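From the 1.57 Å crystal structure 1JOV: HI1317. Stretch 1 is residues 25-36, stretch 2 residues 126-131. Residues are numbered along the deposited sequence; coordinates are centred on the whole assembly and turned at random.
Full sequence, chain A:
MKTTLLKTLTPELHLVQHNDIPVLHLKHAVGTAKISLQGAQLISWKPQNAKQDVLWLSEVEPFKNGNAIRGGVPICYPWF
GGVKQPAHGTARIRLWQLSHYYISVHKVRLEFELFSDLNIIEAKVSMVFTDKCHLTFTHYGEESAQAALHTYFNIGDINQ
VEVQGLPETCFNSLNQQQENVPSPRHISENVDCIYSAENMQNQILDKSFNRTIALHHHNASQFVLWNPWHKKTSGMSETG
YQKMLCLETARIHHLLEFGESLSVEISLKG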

# COMPACT_ATOMS: atom_id res chain seq x y z
N HIS A 25 13.82 9.20 -2.09
CA HIS A 25 13.00 10.39 -2.15
C HIS A 25 12.92 10.92 -3.60
O HIS A 25 13.93 11.23 -4.22
N LEU A 26 11.72 11.04 -4.15
CA LEU A 26 11.49 11.60 -5.46
C LEU A 26 10.82 13.00 -5.33
O LEU A 26 9.83 13.16 -4.58
N LYS A 27 11.39 14.01 -6.00
CA LYS A 27 10.77 15.34 -6.08
C LYS A 27 10.79 15.79 -7.53
O LYS A 27 11.88 16.03 -8.09
N HIS A 28 9.61 15.85 -8.12
CA HIS A 28 9.52 16.01 -9.56
C HIS A 28 8.33 16.84 -9.89
O HIS A 28 7.58 17.15 -9.02
N ALA A 29 8.26 17.27 -11.13
CA ALA A 29 7.07 18.03 -11.51
C ALA A 29 5.81 17.30 -11.14
O ALA A 29 4.83 17.92 -10.68
N VAL A 30 5.80 15.97 -11.31
CA VAL A 30 4.61 15.21 -11.02
C VAL A 30 4.26 15.12 -9.53
O VAL A 30 3.10 14.77 -9.15
N GLY A 31 5.18 15.53 -8.67
CA GLY A 31 4.93 15.52 -7.26
C GLY A 31 6.07 14.89 -6.47
O GLY A 31 7.20 14.83 -6.94
N THR A 32 5.78 14.38 -5.27
CA THR A 32 6.86 13.81 -4.46
C THR A 32 6.46 12.40 -4.00
O THR A 32 5.28 12.07 -3.96
N ALA A 33 7.43 11.59 -3.68
CA ALA A 33 7.16 10.23 -3.22
C ALA A 33 8.33 9.76 -2.37
O ALA A 33 9.42 10.28 -2.49
N LYS A 34 8.11 8.78 -1.52
CA LYS A 34 9.16 8.17 -0.77
C LYS A 34 8.89 6.69 -0.81
O LYS A 34 7.73 6.21 -0.63
N ILE A 35 9.94 5.96 -1.06
CA ILE A 35 9.81 4.49 -1.18
C ILE A 35 10.86 3.81 -0.31
O ILE A 35 12.08 3.96 -0.54
N SER A 36 10.45 3.05 0.67
CA SER A 36 11.42 2.36 1.48
C SER A 36 11.98 1.17 0.65
O SER A 36 11.23 0.34 0.08
N SER A 126 6.64 -2.43 -9.74
CA SER A 126 6.89 -1.21 -10.49
C SER A 126 5.97 -0.11 -9.97
O SER A 126 4.85 -0.34 -9.57
N MET A 127 6.43 1.12 -10.08
CA MET A 127 5.63 2.25 -9.66
C MET A 127 5.74 3.33 -10.74
O MET A 127 6.84 3.66 -11.10
N VAL A 128 4.61 3.81 -11.26
CA VAL A 128 4.59 4.81 -12.30
C VAL A 128 3.85 6.04 -11.73
O VAL A 128 2.70 5.95 -11.35
N PHE A 129 4.56 7.16 -11.68
CA PHE A 129 4.04 8.43 -11.16
C PHE A 129 3.77 9.47 -12.26
O PHE A 129 4.68 9.88 -12.99
N THR A 130 2.53 9.87 -12.32
CA THR A 130 2.02 10.92 -13.22
C THR A 130 1.13 11.75 -12.29
O THR A 130 1.48 12.07 -11.15
N ASP A 131 -0.05 12.17 -12.74
CA ASP A 131 -0.99 12.67 -11.76
C ASP A 131 -1.61 11.53 -10.99
O ASP A 131 -2.34 11.73 -10.01

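Stretch 1 is a hairpin: strands 25-28 and 31-36 are joined by a type I turn from His 28 to Gly 31, and backbone pairs such as Leu 26 N to Ala 33 O (2.9 Å) hold it together. Stretch 2 brings a strand, 126-129, that runs nearly antiparallel to strand 31-36 at a closest axis approach of 9.8 Å. At that spacing the two backbones do not pair, and no direct hydrogen bond crosses; the space between is filled by side chains.

Ser 126 opens stretch 2 out of reach of the hairpin. Met 127 comes next and points toward it, with chi1 m and chi2 and chi3 both t, an extended chain that carries its methyl to Ile 35: Met 127 CE lies 3.7 Å from Ile 35 CG2. Ile 35 itself points toward stretch 2 with chi1 m and chi2 p. Val 128 is out of reach, as strand alternation would have it, so the inward positions of this strand are Met 127 and Phe 129.

Phe 129 is the centre of the contact, with the largest area covered by the other stretch. It points toward the hairpin with chi1 m and chi2 near -89°, and its ring draws on both hairpin strands. Leu 26 (chi1 t, chi2 p) sits over one face, its CD2 4.0 Å from Phe 129 CD2. From the second strand, Ala 33 CB comes to 3.7 Å from Phe 129 CE1, its small methyl packing closely against the ring, and Ile 35 CD1 reaches Phe 129 CZ at 4.3 Å. Within the turn, Val 30 (chi1 m) places CG2 4.3 Å from Phe 129 CB. On the second hairpin strand the rule is plain alternation: Ala 33 and Ile 35 point toward stretch 2, while Thr 32 and Lys 34 point away.

At Thr 130 the contact passes from side chain to backbone. Its side chain, chi1 p, points away, and OG1 is hydrogen-bonded to a residue just outside the two stretches. The contact is made by the carbonyl instead: Val 30 CB packs beside it, 3.7 Å from Thr 130 O. One water joins the two backbones here, donating to Thr 130 O at 2.7 Å and to Val 30 O at 3.0 Å, a polar bridge beside side-chain contacts that are all apolar. Gly 31, just after Val 30, has phi/psi of 132/-156, where a CB would jam against the preceding carbonyl oxygen; the local backbone alone calls for glycine. Asp 131, exposed and pointing away, makes no contact with the hairpin.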

# COMPACT_ATOMS: atom_id res chain seq x y z
CB HIS A 25 13.62 11.53 -1.33
CG HIS A 25 13.66 11.31 0.19
ND1 HIS A 25 13.62 12.34 1.09
CD2 HIS A 25 13.74 10.16 0.89
CE1 HIS A 25 13.66 11.86 2.32
NE2 HIS A 25 13.74 10.53 2.23
CB LEU A 26 10.47 10.69 -6.09
CG LEU A 26 10.11 11.20 -7.47
CD1 LEU A 26 11.29 11.17 -8.45
CD2 LEU A 26 8.88 10.40 -8.03
CB LYS A 27 11.51 16.36 -5.23
CG LYS A 27 11.24 16.12 -3.79
CD LYS A 27 11.90 17.23 -2.90
CE LYS A 27 11.70 16.95 -1.41
NZ LYS A 27 11.89 15.49 -1.05
CB HIS A 28 9.33 14.62 -10.16
CG HIS A 28 9.22 14.60 -11.67
ND1 HIS A 28 10.31 14.38 -12.46
CD2 HIS A 28 8.15 14.59 -12.48
CE1 HIS A 28 9.93 14.30 -13.73
NE2 HIS A 28 8.62 14.41 -13.77
CB ALA A 29 7.09 18.28 -12.98
CB VAL A 30 4.73 13.83 -11.62
CG1 VAL A 30 4.98 13.90 -13.17
CG2 VAL A 30 5.88 13.15 -10.99
CB THR A 32 7.06 14.62 -3.22
OG1 THR A 32 5.85 14.62 -2.43
CG2 THR A 32 7.29 16.10 -3.57
CB ALA A 33 6.94 9.30 -4.40
CB LYS A 34 9.14 8.67 0.67
CG LYS A 34 9.52 10.18 0.83
CD LYS A 34 9.58 10.54 2.36
CE LYS A 34 10.03 12.02 2.61
NZ LYS A 34 8.88 12.92 2.29
CB ILE A 35 10.04 3.98 -2.63
CG1 ILE A 35 9.08 4.74 -3.59
CG2 ILE A 35 9.80 2.40 -2.68
CD1 ILE A 35 9.56 6.10 -4.25
CB SER A 36 10.70 1.75 2.69
OG SER A 36 11.42 0.65 3.21
CB SER A 126 6.55 -1.33 -12.03
OG SER A 126 5.19 -1.67 -12.23
CB MET A 127 6.13 2.84 -8.33
CG MET A 127 6.14 1.76 -7.20
SD MET A 127 6.79 2.54 -5.67
CE MET A 127 6.89 1.07 -4.62
CB VAL A 128 3.89 4.31 -13.59
CG1 VAL A 128 3.96 5.38 -14.68
CG2 VAL A 128 4.50 3.00 -14.07
CB PHE A 129 5.07 9.05 -10.18
CG PHE A 129 5.47 8.13 -9.05
CD1 PHE A 129 4.73 8.12 -7.87
CD2 PHE A 129 6.56 7.27 -9.13
CE1 PHE A 129 5.04 7.31 -6.80
CE2 PHE A 129 6.90 6.47 -8.06
CZ PHE A 129 6.14 6.46 -6.88
CB THR A 130 1.17 10.27 -14.37
OG1 THR A 130 0.12 9.42 -13.83
CG2 THR A 130 2.05 9.43 -15.27
CB ASP A 131 -2.14 13.44 -12.47
CG ASP A 131 -2.88 12.58 -13.50
OD1 ASP A 131 -2.24 12.08 -14.47
OD2 ASP A 131 -4.12 12.34 -13.43
O HOH W 1 2.80 11.80 -8.78